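Local coordinates for DNA photolyase (Agrobacterium tumefaciens, PDB 4U63), which probably repairs cyclobutane pyrimidine dimers in UV-damaged DNA with light, using a bound flavin and a methenyltetrahydrofolate antenna, at residues A99-R104 with L132-L136; D113-R119 with L141-S147; F371-H375 with F416-P422. All blocks are in the same frame, centred on the assembly; numbering follows the deposited sequence.

Contact 1. Residues A99-R104 with L132-L136. With SO4 (sulfate ion), chain O; SO4 (sulfate ion), chain E.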
loop_
_atom_site.group_PDB
_atom_site.type_symbol
_atom_site.label_atom_id
_atom_site.label_comp_id
_atom_site.label_asym_id
_atom_site.label_seq_id
_atom_site.Cartn_x
_atom_site.Cartn_y
_atom_site.Cartn_z
ATOM N N ALA A 99 -16.631 -10.439 14.315
ATOM C CA ALA A 99 -15.562 -10.180 15.287
ATOM C C ALA A 99 -16.086 -10.204 16.721
ATOM O O ALA A 99 -15.459 -10.792 17.597
ATOM C CB ALA A 99 -14.885 -8.851 14.996
ATOM N N GLU A 100 -17.236 -9.574 16.955
ATOM C CA GLU A 100 -17.804 -9.539 18.301
ATOM C C GLU A 100 -18.097 -10.945 18.820
ATOM O O GLU A 100 -17.734 -11.273 19.943
ATOM C CB GLU A 100 -19.068 -8.686 18.358
ATOM C CG GLU A 100 -19.582 -8.517 19.778
ATOM C CD GLU A 100 -20.928 -7.815 19.875
ATOM O OE1 GLU A 100 -21.518 -7.442 18.848
ATOM O OE2 GLU A 100 -21.400 -7.648 21.011
ATOM N N ARG A 101 -18.758 -11.759 17.996
ATOM C CA ARG A 101 -19.096 -13.138 18.363
ATOM C C ARG A 101 -17.824 -13.959 18.627
ATOM O O ARG A 101 -17.749 -14.693 19.614
ATOM C CB ARG A 101 -19.956 -13.776 17.258
ATOM C CG ARG A 101 -20.738 -15.023 17.656
ATOM C CD ARG A 101 -19.938 -16.305 17.501
ATOM N NE ARG A 101 -19.419 -16.482 16.137
ATOM C CZ ARG A 101 -18.363 -17.232 15.803
ATOM N NH1 ARG A 101 -17.662 -17.902 16.725
ATOM N NH2 ARG A 101 -17.994 -17.308 14.526
ATOM N N ILE A 102 -16.828 -13.821 17.758
ATOM C CA ILE A 102 -15.560 -14.554 17.917
ATOM C C ILE A 102 -14.841 -14.142 19.201
ATOM O O ILE A 102 -14.374 -14.994 19.964
ATOM C CB ILE A 102 -14.641 -14.364 16.689
ATOM C CG1 ILE A 102 -15.192 -15.171 15.517
ATOM C CG2 ILE A 102 -13.205 -14.790 16.982
ATOM C CD1 ILE A 102 -14.711 -14.679 14.178
ATOM N N LEU A 103 -14.755 -12.837 19.435
ATOM C CA LEU A 103 -14.076 -12.333 20.626
ATOM C C LEU A 103 -14.799 -12.748 21.907
ATOM O O LEU A 103 -14.162 -13.169 22.861
ATOM C CB LEU A 103 -13.890 -10.821 20.549
ATOM C CG LEU A 103 -12.869 -10.349 19.505
ATOM C CD1 LEU A 103 -12.951 -8.848 19.345
ATOM C CD2 LEU A 103 -11.439 -10.760 19.861
ATOM N N ARG A 104 -16.128 -12.645 21.921
ATOM C CA ARG A 104 -16.912 -13.090 23.078
ATOM C C ARG A 104 -16.727 -14.579 23.365
ATOM O O ARG A 104 -16.621 -14.980 24.525
ATOM C CB ARG A 104 -18.393 -12.775 22.885
ATOM C CG ARG A 104 -18.735 -11.319 23.083
ATOM C CD ARG A 104 -20.216 -11.097 22.839
ATOM N NE ARG A 104 -20.601 -9.687 22.919
ATOM C CZ ARG A 104 -20.775 -9.003 24.054
ATOM N NH1 ARG A 104 -20.593 -9.581 25.242
ATOM N NH2 ARG A 104 -21.136 -7.721 24.000
ATOM N N LEU A 132 -17.313 -1.828 18.447
ATOM C CA LEU A 132 -16.982 -3.063 19.128
ATOM C C LEU A 132 -16.470 -2.789 20.535
ATOM O O LEU A 132 -16.872 -3.466 21.493
ATOM C CB LEU A 132 -15.939 -3.827 18.321
ATOM C CG LEU A 132 -15.474 -5.157 18.892
ATOM C CD1 LEU A 132 -16.619 -6.146 19.028
ATOM C CD2 LEU A 132 -14.384 -5.700 17.997
ATOM N N LYS A 133 -15.596 -1.788 20.648
ATOM C CA LYS A 133 -15.010 -1.387 21.924
ATOM C C LYS A 133 -16.087 -1.003 22.931
ATOM O O LYS A 133 -16.045 -1.447 24.083
ATOM C CB LYS A 133 -14.039 -0.231 21.702
ATOM C CG LYS A 133 -13.315 0.254 22.938
ATOM C CD LYS A 133 -12.121 1.119 22.570
ATOM C CE LYS A 133 -12.546 2.433 21.934
ATOM N NZ LYS A 133 -11.367 3.295 21.643
ATOM N N GLN A 134 -17.058 -0.194 22.500
ATOM C CA GLN A 134 -18.153 0.198 23.385
ATOM C C GLN A 134 -18.993 -1.005 23.835
ATOM O O GLN A 134 -19.378 -1.087 25.000
ATOM C CB GLN A 134 -19.055 1.243 22.716
ATOM C CG GLN A 134 -20.124 1.826 23.636
ATOM C CD GLN A 134 -19.529 2.529 24.841
ATOM O OE1 GLN A 134 -18.740 3.458 24.694
ATOM N NE2 GLN A 134 -19.899 2.089 26.035
ATOM N N LYS A 135 -19.291 -1.919 22.917
ATOM C CA LYS A 135 -20.084 -3.109 23.258
ATOM C C LYS A 135 -19.367 -3.988 24.273
ATOM O O LYS A 135 -19.981 -4.459 25.219
ATOM C CB LYS A 135 -20.409 -3.941 22.016
ATOM C CG LYS A 135 -21.528 -3.362 21.165
ATOM C CD LYS A 135 -21.710 -4.176 19.899
ATOM C CE LYS A 135 -22.559 -3.450 18.870
ATOM N NZ LYS A 135 -24.004 -3.425 19.216
ATOM N N LEU A 136 -18.069 -4.202 24.075
ATOM C CA LEU A 136 -17.297 -5.024 24.995
ATOM C C LEU A 136 -17.157 -4.344 26.361
ATOM O O LEU A 136 -17.311 -5.002 27.396
ATOM C CB LEU A 136 -15.926 -5.371 24.398
ATOM C CG LEU A 136 -15.949 -6.267 23.143
ATOM C CD1 LEU A 136 -14.532 -6.552 22.670
ATOM C CD2 LEU A 136 -16.689 -7.578 23.383
HETATM S S SO4 O . -20.922 -15.570 12.600
HETATM O O1 SO4 O . -21.794 -14.844 13.550
HETATM O O2 SO4 O . -21.484 -16.909 12.324
HETATM O O3 SO4 O . -20.833 -14.814 11.334
HETATM O O4 SO4 O . -19.569 -15.694 13.178
HETATM S S SO4 E . -8.272 3.382 24.014
HETATM O O1 SO4 E . -9.406 3.881 24.812
HETATM O O2 SO4 E . -7.522 2.346 24.744
HETATM O O3 SO4 E . -8.821 2.823 22.761
HETATM O O4 SO4 E . -7.349 4.498 23.719
#

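Contact 2. Residues D113-R119 with L141-S147. With SO4 (sulfate ion), chain E; SO4 (sulfate ion), chain D.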
loop_
_atom_site.group_PDB
_atom_site.type_symbol
_atom_site.label_atom_id
_atom_site.label_comp_id
_atom_site.label_asym_id
_atom_site.label_seq_id
_atom_site.Cartn_x
_atom_site.Cartn_y
_atom_site.Cartn_z
ATOM N N ASP A 113 -9.710 -11.177 30.502
ATOM C CA ASP A 113 -10.373 -9.970 31.004
ATOM C C ASP A 113 -10.071 -8.737 30.147
ATOM O O ASP A 113 -10.591 -7.661 30.418
ATOM C CB ASP A 113 -10.015 -9.714 32.480
ATOM C CG ASP A 113 -8.559 -9.335 32.691
ATOM O OD1 ASP A 113 -7.802 -9.212 31.698
ATOM O OD2 ASP A 113 -8.178 -9.163 33.875
ATOM N N THR A 114 -9.234 -8.904 29.118
ATOM C CA THR A 114 -8.775 -7.795 28.302
ATOM C C THR A 114 -8.644 -8.199 26.840
ATOM O O THR A 114 -8.222 -9.323 26.524
ATOM C CB THR A 114 -7.405 -7.267 28.820
ATOM O OG1 THR A 114 -7.529 -6.878 30.190
ATOM C CG2 THR A 114 -6.895 -6.068 28.008
ATOM N N VAL A 115 -9.015 -7.274 25.957
ATOM C CA VAL A 115 -8.724 -7.383 24.542
ATOM C C VAL A 115 -7.916 -6.154 24.168
ATOM O O VAL A 115 -8.298 -5.038 24.508
ATOM C CB VAL A 115 -9.985 -7.424 23.661
ATOM C CG1 VAL A 115 -9.591 -7.584 22.193
ATOM C CG2 VAL A 115 -10.915 -8.553 24.091
ATOM N N VAL A 116 -6.798 -6.370 23.479
ATOM C CA VAL A 116 -6.010 -5.280 22.945
ATOM C C VAL A 116 -5.871 -5.382 21.434
ATOM O O VAL A 116 -5.918 -6.478 20.853
ATOM C CB VAL A 116 -4.602 -5.204 23.581
ATOM C CG1 VAL A 116 -4.713 -4.942 25.076
ATOM C CG2 VAL A 116 -3.794 -6.473 23.304
ATOM N N TRP A 117 -5.706 -4.228 20.808
ATOM C CA TRP A 117 -5.375 -4.150 19.403
ATOM C C TRP A 117 -4.643 -2.859 19.068
ATOM O O TRP A 117 -4.660 -1.895 19.829
ATOM C CB TRP A 117 -6.628 -4.296 18.520
ATOM C CG TRP A 117 -7.737 -3.243 18.682
ATOM C CD1 TRP A 117 -7.689 -1.918 18.311
ATOM C CD2 TRP A 117 -9.060 -3.463 19.194
ATOM N NE1 TRP A 117 -8.897 -1.306 18.584
ATOM C CE2 TRP A 117 -9.751 -2.229 19.127
ATOM C CE3 TRP A 117 -9.725 -4.581 19.718
ATOM C CZ2 TRP A 117 -11.078 -2.086 19.561
ATOM C CZ3 TRP A 117 -11.043 -4.439 20.146
ATOM C CH2 TRP A 117 -11.706 -3.196 20.065
ATOM N N ASN A 118 -3.984 -2.871 17.921
ATOM C CA ASN A 118 -3.391 -1.673 17.372
ATOM C C ASN A 118 -4.416 -0.948 16.529
ATOM O O ASN A 118 -5.115 -1.560 15.711
ATOM C CB ASN A 118 -2.158 -2.029 16.561
ATOM C CG ASN A 118 -1.055 -2.569 17.439
ATOM O OD1 ASN A 118 -0.656 -1.913 18.404
ATOM N ND2 ASN A 118 -0.573 -3.758 17.139
ATOM N N ARG A 119 -4.500 0.360 16.741
ATOM C CA ARG A 119 -5.452 1.197 16.023
ATOM C C ARG A 119 -5.217 1.099 14.525
ATOM O O ARG A 119 -4.065 0.945 14.063
ATOM C CB ARG A 119 -5.320 2.656 16.454
ATOM C CG ARG A 119 -5.757 2.902 17.869
ATOM C CD ARG A 119 -5.343 4.279 18.337
ATOM N NE ARG A 119 -5.519 4.386 19.778
ATOM C CZ ARG A 119 -4.896 5.262 20.561
ATOM N NH1 ARG A 119 -4.022 6.142 20.061
ATOM N NH2 ARG A 119 -5.148 5.254 21.867
ATOM N N LEU A 141 -15.690 -5.653 30.015
ATOM C CA LEU A 141 -14.378 -6.086 29.524
ATOM C C LEU A 141 -13.475 -4.879 29.348
ATOM O O LEU A 141 -13.940 -3.789 29.016
ATOM C CB LEU A 141 -14.521 -6.847 28.206
ATOM C CG LEU A 141 -15.234 -8.187 28.421
ATOM C CD1 LEU A 141 -16.072 -8.595 27.223
ATOM C CD2 LEU A 141 -14.214 -9.256 28.791
ATOM N N THR A 142 -12.182 -5.076 29.586
ATOM C CA THR A 142 -11.194 -4.044 29.334
ATOM C C THR A 142 -10.772 -4.133 27.871
ATOM O O THR A 142 -10.435 -5.207 27.378
ATOM C CB THR A 142 -9.976 -4.198 30.261
ATOM O OG1 THR A 142 -10.402 -4.032 31.617
ATOM C CG2 THR A 142 -8.902 -3.161 29.947
ATOM N N VAL A 143 -10.805 -2.997 27.184
ATOM C CA VAL A 143 -10.393 -2.911 25.801
ATOM C C VAL A 143 -9.440 -1.744 25.683
ATOM O O VAL A 143 -9.758 -0.643 26.120
ATOM C CB VAL A 143 -11.566 -2.676 24.852
ATOM C CG1 VAL A 143 -11.069 -2.643 23.412
ATOM C CG2 VAL A 143 -12.636 -3.754 25.038
ATOM N N ARG A 144 -8.270 -1.989 25.099
ATOM C CA ARG A 144 -7.265 -0.949 24.917
ATOM C C ARG A 144 -6.712 -1.003 23.498
ATOM O O ARG A 144 -6.394 -2.082 22.990
ATOM C CB ARG A 144 -6.138 -1.116 25.937
ATOM C CG ARG A 144 -6.614 -1.130 27.389
ATOM C CD ARG A 144 -5.539 -1.636 28.320
ATOM N NE ARG A 144 -4.372 -0.757 28.314
ATOM C CZ ARG A 144 -3.154 -1.098 28.744
ATOM N NH1 ARG A 144 -2.914 -2.318 29.225
ATOM N NH2 ARG A 144 -2.163 -0.210 28.688
ATOM N N SER A 145 -6.595 0.167 22.870
ATOM C CA SER A 145 -6.064 0.301 21.507
ATOM C C SER A 145 -4.817 1.169 21.503
ATOM O O SER A 145 -4.669 2.049 22.353
ATOM C CB SER A 145 -7.106 0.890 20.569
ATOM O OG SER A 145 -7.335 2.256 20.849
ATOM N N PHE A 146 -3.925 0.926 20.538
ATOM C CA PHE A 146 -2.596 1.556 20.552
ATOM C C PHE A 146 -2.167 2.138 19.217
ATOM O O PHE A 146 -2.539 1.649 18.148
ATOM C CB PHE A 146 -1.542 0.545 21.028
ATOM C CG PHE A 146 -1.784 0.065 22.425
ATOM C CD1 PHE A 146 -2.645 -0.992 22.661
ATOM C CD2 PHE A 146 -1.188 0.700 23.509
ATOM C CE1 PHE A 146 -2.899 -1.426 23.956
ATOM C CE2 PHE A 146 -1.436 0.271 24.808
ATOM C CZ PHE A 146 -2.293 -0.792 25.031
ATOM N N SER A 147 -1.372 3.198 19.313
ATOM C CA SER A 147 -0.770 3.837 18.151
ATOM C C SER A 147 0.334 2.945 17.586
ATOM O O SER A 147 0.783 2.008 18.247
ATOM C CB SER A 147 -0.181 5.196 18.532
ATOM O OG SER A 147 0.891 5.060 19.451
HETATM S S SO4 E . -8.272 3.382 24.014
HETATM O O1 SO4 E . -9.406 3.881 24.812
HETATM O O2 SO4 E . -7.522 2.346 24.744
HETATM O O3 SO4 E . -8.821 2.823 22.761
HETATM O O4 SO4 E . -7.349 4.498 23.719
HETATM S S SO4 D . -2.842 7.629 23.433
HETATM O O1 SO4 D . -4.244 7.181 23.522
HETATM O O2 SO4 D . -2.087 7.116 24.594
HETATM O O3 SO4 D . -2.812 9.104 23.449
HETATM O O4 SO4 D . -2.224 7.137 22.181
HETATM O O HOH W 1 1.862 -0.557 17.977
HETATM O O HOH W 2 -1.669 1.482 15.284
#

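Contact 3. Residues F371-H375 with F416-P422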
loop_
_atom_site.group_PDB
_atom_site.type_symbol
_atom_site.label_atom_id
_atom_site.label_comp_id
_atom_site.label_asym_id
_atom_site.label_seq_id
_atom_site.Cartn_x
_atom_site.Cartn_y
_atom_site.Cartn_z
ATOM N N PHE A 371 -2.735 8.339 -18.124
ATOM C CA PHE A 371 -3.153 7.797 -19.407
ATOM C C PHE A 371 -4.619 7.332 -19.384
ATOM O O PHE A 371 -5.380 7.604 -20.321
ATOM C CB PHE A 371 -2.260 6.654 -19.844
ATOM C CG PHE A 371 -2.482 6.249 -21.268
ATOM C CD1 PHE A 371 -1.847 6.928 -22.296
ATOM C CD2 PHE A 371 -3.346 5.207 -21.590
ATOM C CE1 PHE A 371 -2.051 6.580 -23.612
ATOM C CE2 PHE A 371 -3.552 4.846 -22.916
ATOM C CZ PHE A 371 -2.904 5.533 -23.929
ATOM N N LEU A 372 -5.010 6.645 -18.315
ATOM C CA LEU A 372 -6.387 6.172 -18.178
ATOM C C LEU A 372 -7.400 7.316 -18.116
ATOM O O LEU A 372 -8.389 7.324 -18.845
ATOM C CB LEU A 372 -6.520 5.313 -16.915
ATOM C CG LEU A 372 -7.887 4.680 -16.677
ATOM C CD1 LEU A 372 -8.202 3.684 -17.787
ATOM C CD2 LEU A 372 -7.942 4.013 -15.319
ATOM N N ILE A 373 -7.118 8.286 -17.251
ATOM C CA ILE A 373 -8.045 9.390 -16.951
ATOM C C ILE A 373 -8.135 10.387 -18.103
ATOM O O ILE A 373 -9.231 10.845 -18.460
ATOM C CB ILE A 373 -7.585 10.127 -15.663
ATOM C CG1 ILE A 373 -7.678 9.179 -14.460
ATOM C CG2 ILE A 373 -8.405 11.397 -15.408
ATOM C CD1 ILE A 373 -6.834 9.597 -13.282
ATOM N N LYS A 374 -6.988 10.731 -18.679
ATOM C CA LYS A 374 -6.933 11.798 -19.684
ATOM C C LYS A 374 -6.914 11.283 -21.105
ATOM O O LYS A 374 -7.738 11.685 -21.901
ATOM C CB LYS A 374 -5.758 12.712 -19.392
ATOM C CG LYS A 374 -5.905 13.301 -17.999
ATOM C CD LYS A 374 -4.862 14.315 -17.678
ATOM C CE LYS A 374 -5.118 14.902 -16.305
ATOM N NZ LYS A 374 -4.099 15.917 -15.991
ATOM N N HIS A 375 -5.994 10.387 -21.429
ATOM C CA HIS A 375 -5.951 9.842 -22.793
ATOM C C HIS A 375 -7.132 8.952 -23.136
ATOM O O HIS A 375 -7.631 9.029 -24.255
ATOM C CB HIS A 375 -4.641 9.109 -23.052
ATOM C CG HIS A 375 -3.498 10.030 -23.281
ATOM N ND1 HIS A 375 -2.890 10.718 -22.255
ATOM C CD2 HIS A 375 -2.862 10.401 -24.415
ATOM C CE1 HIS A 375 -1.922 11.464 -22.743
ATOM N NE2 HIS A 375 -1.885 11.293 -24.048
ATOM N N PHE A 416 -6.135 19.632 -14.290
ATOM C CA PHE A 416 -6.588 18.664 -15.295
ATOM C C PHE A 416 -6.017 18.959 -16.686
ATOM O O PHE A 416 -5.643 18.037 -17.419
ATOM C CB PHE A 416 -8.112 18.638 -15.392
ATOM C CG PHE A 416 -8.627 17.475 -16.187
ATOM C CD1 PHE A 416 -8.874 16.262 -15.570
ATOM C CD2 PHE A 416 -8.836 17.589 -17.556
ATOM C CE1 PHE A 416 -9.335 15.180 -16.299
ATOM C CE2 PHE A 416 -9.302 16.512 -18.294
ATOM C CZ PHE A 416 -9.550 15.305 -17.661
ATOM N N PHE A 417 -5.949 20.241 -17.028
ATOM C CA PHE A 417 -5.458 20.688 -18.337
ATOM C C PHE A 417 -3.974 20.420 -18.607
ATOM O O PHE A 417 -3.541 20.521 -19.751
ATOM C CB PHE A 417 -5.785 22.178 -18.580
ATOM C CG PHE A 417 -5.188 23.129 -17.570
ATOM C CD1 PHE A 417 -3.831 23.448 -17.596
ATOM C CD2 PHE A 417 -5.994 23.738 -16.610
ATOM C CE1 PHE A 417 -3.287 24.328 -16.675
ATOM C CE2 PHE A 417 -5.456 24.624 -15.684
ATOM C CZ PHE A 417 -4.100 24.920 -15.717
ATOM N N ARG A 418 -3.197 20.101 -17.572
ATOM C CA ARG A 418 -1.814 19.647 -17.765
ATOM C C ARG A 418 -1.814 18.189 -18.206
ATOM O O ARG A 418 -2.033 17.296 -17.387
ATOM C CB ARG A 418 -0.997 19.763 -16.488
ATOM C CG ARG A 418 -0.413 21.126 -16.231
ATOM C CD ARG A 418 0.628 21.033 -15.136
ATOM N NE ARG A 418 1.156 22.350 -14.831
ATOM C CZ ARG A 418 2.098 22.978 -15.537
ATOM N NH1 ARG A 418 2.654 22.413 -16.613
ATOM N NH2 ARG A 418 2.491 24.190 -15.158
ATOM N N ILE A 419 -1.564 17.962 -19.493
ATOM C CA ILE A 419 -1.577 16.620 -20.085
ATOM C C ILE A 419 -0.289 16.398 -20.853
ATOM O O ILE A 419 -0.111 16.945 -21.940
ATOM C CB ILE A 419 -2.736 16.452 -21.077
ATOM C CG1 ILE A 419 -4.071 16.781 -20.422
ATOM C CG2 ILE A 419 -2.743 15.032 -21.651
ATOM C CD1 ILE A 419 -5.198 16.915 -21.409
ATOM N N PHE A 420 0.613 15.608 -20.305
ATOM C CA PHE A 420 1.847 15.289 -21.018
ATOM C C PHE A 420 1.713 14.033 -21.822
ATOM O O PHE A 420 0.944 13.127 -21.481
ATOM C CB PHE A 420 3.021 15.114 -20.073
ATOM C CG PHE A 420 3.259 16.291 -19.210
ATOM C CD1 PHE A 420 3.848 17.432 -19.721
ATOM C CD2 PHE A 420 2.889 16.263 -17.886
ATOM C CE1 PHE A 420 4.069 18.527 -18.919
ATOM C CE2 PHE A 420 3.102 17.352 -17.078
ATOM C CZ PHE A 420 3.692 18.486 -17.596
ATOM N N ASN A 421 2.501 14.004 -22.891
ATOM C CA ASN A 421 2.618 12.860 -23.749
ATOM C C ASN A 421 3.389 11.773 -22.998
ATOM O O ASN A 421 4.490 12.027 -22.514
ATOM C CB ASN A 421 3.358 13.254 -25.027
ATOM C CG ASN A 421 3.186 12.247 -26.139
ATOM O OD1 ASN A 421 2.971 11.066 -25.894
ATOM N ND2 ASN A 421 3.277 12.717 -27.380
ATOM N N PRO A 422 2.809 10.563 -22.885
ATOM C CA PRO A 422 3.532 9.427 -22.298
ATOM C C PRO A 422 4.882 9.172 -22.968
ATOM O O PRO A 422 5.818 8.727 -22.318
ATOM C CB PRO A 422 2.607 8.240 -22.558
ATOM C CG PRO A 422 1.262 8.807 -22.800
ATOM C CD PRO A 422 1.414 10.226 -23.232
#

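Contact 1. Residues A99-R104 with L132-L136
The guanidinium of Arg104 carries Leu136 CD2 over one face, while its edge is given to Glu100, whose carboxylate in turn lies against the aliphatic chain of Lys135. Arg101 has Ile102 CG1 over one face of its guanidinium and a sulfate at the edge, where NE and NH2 both bond to O4, NH2 at 2.6 Å; Lys133 NZ reaches a second sulfate. Arg104 grips Glu100 side-on: NE reaches OE2 of Glu100 at 2.9 Å and NH2 reaches the same oxygen at 3.0 Å, with OE2 only 4° from the guanidinium plane. NH2 of Arg104 makes a further salt bridge with Asp139, so the arginine links helix 99-110 to the end of helix 123-138. Glu100, with CG trans to the backbone N (chi1 -174°), crosses Lys135 at about a right angle and places OE1 3.4 Å from Lys135 CD. Its CB passes Leu132 CD1 at 3.6 Å.

Deeper in the interface, CD1 of Leu103 lies 3.7 Å from Leu132 CD2. Ala99, Leu103 and Leu132 rest on Trp30 of strand 27-31, Leu103 also on Ile28, while Leu136 packs on Val143 of strand 142-146. The short helical segments run at 40° with axes 11.1 Å apart, on one face of the Rossmann-like sheet of the photolyase N-terminal domain. Glu100 OE1 and Lys135 NZ, 4.7 Å apart, probably attract only at a distance; no hydrogen bond crosses between the segments, and leucine packing with the aliphatic parts of Glu100 and Lys135 makes the direct contact.

Contact 2. Residues D113-R119 with L141-S147
Trp117 and Val143 meet on one side of the sheet, CG1 of the valine sitting over the six-membered ring in a CH-pi contact, 3.9 Å from its centroid and 29° off the normal. The indole reaches across to the neighbouring strand because its CG stands between the backbone N and carbonyl carbon (chi1 61°), which also brings NE1 to 3.5 Å from Ser145 CB. Trp30 meets the same indole edge-to-face, and Arg32 adds a cation-pi contact.

On the other side, Thr114 and Thr142 lie abreast, and Phe146 turns its ring edge to Val116, CE1 standing 4.1 Å from CG1 of the valine. Farther round the rim, at CZ, the ring edge meets a face of the Arg144 guanidinium.

Parallel backbone bonding pairs strands 114-118 and 142-146, the two ends of a beta-alpha-beta unit connected through helix 123-138. Past the strand end, an extended Arg119 donates from NE to Ser145 OG at 3.0 Å, almost straight (170°) and in the guanidinium plane. Its NH2 bonds to two sulfates, at 2.7 Å to O1 of one and 3.0 Å to O4 of the other; the latter also accepts from Ser145 N and is shared with Lys133 and Arg137. These sulfates probably come from the crystallisation liquor, yet the gathering is consistent with an anion-friendly site along the outer edge of strand 142-146 near its C-terminal end.

Contact 3. Residues F371-H375 with F416-P422
Residues 371-375 of helix 362-375, where the helix widens into a pi-type turn, face an irregular chain from Phe416 to Pro422, the backbones coming nearest at Lys374 and Ile419, whose CA atoms are 7.2 Å apart. Lys374 has the largest share of the contact. Its chain is extended beyond CG and slides past Phe416 in the opposite direction, CE lying over the ring face 4.3 Å from the centroid and 19° off the normal, a CH-pi contact. NZ, higher above the same face and at most weakly attracted to it, turns to two backbone carbonyls, bonding to Phe416 O at 3.0 Å and Arg418 O at 2.8 Å. It approaches both from above the carbonyl plane, 38° and 36° out of it. The irregular chain at 416-418 thereby presents two carbonyl oxygens to one ammonium, which they probably stabilise in its charged form within a buried setting.

Both segments belong to the all-helical FAD-binding domain of the photolyase fold. Ile373, whose CG2 packs obliquely on the Phe416 ring, has its side chain about 7 Å from the flavin cofactor. Helix 480-495 packs here too: its Tyr491 ring lies nearly parallel to that of Phe416.

Toward Pro422, ring packing takes over. Pro422 CG stands at the edge of the Phe371 ring, 3.7 Å from CD1, and over one face of the imidazole of His375. The same imidazole turns an edge to Phe420 O and, through NE2, bonds to His480. Beside Pro422, the Asn421 side chain occupies the N-cap position of helix 422-429, its OD1 accepting from Ile423 N.

In the fold
Contacts 1 and 2 share one region: helix 123-138, which supplies Leu132-Leu136, also connects the two strands of contact 2, and Leu136 and Lys133 pack on Val143. Their centres lie 11 Å apart, and both touch the same sulfate. Each is partly buried, but contact 1 joins helices through leucines bordered by ions, whereas contact 2 rests on backbone bonding between parallel strands. Contact 3 is the buried one, about 46 Å from contact 2 between centres, in the flavin-binding domain on the opposite side of the chain's centre. There a buried lysine bonds to two backbone carbonyls, whereas Lys133, Arg101 and Arg119 meet sulfates and Arg104 meets carboxylates.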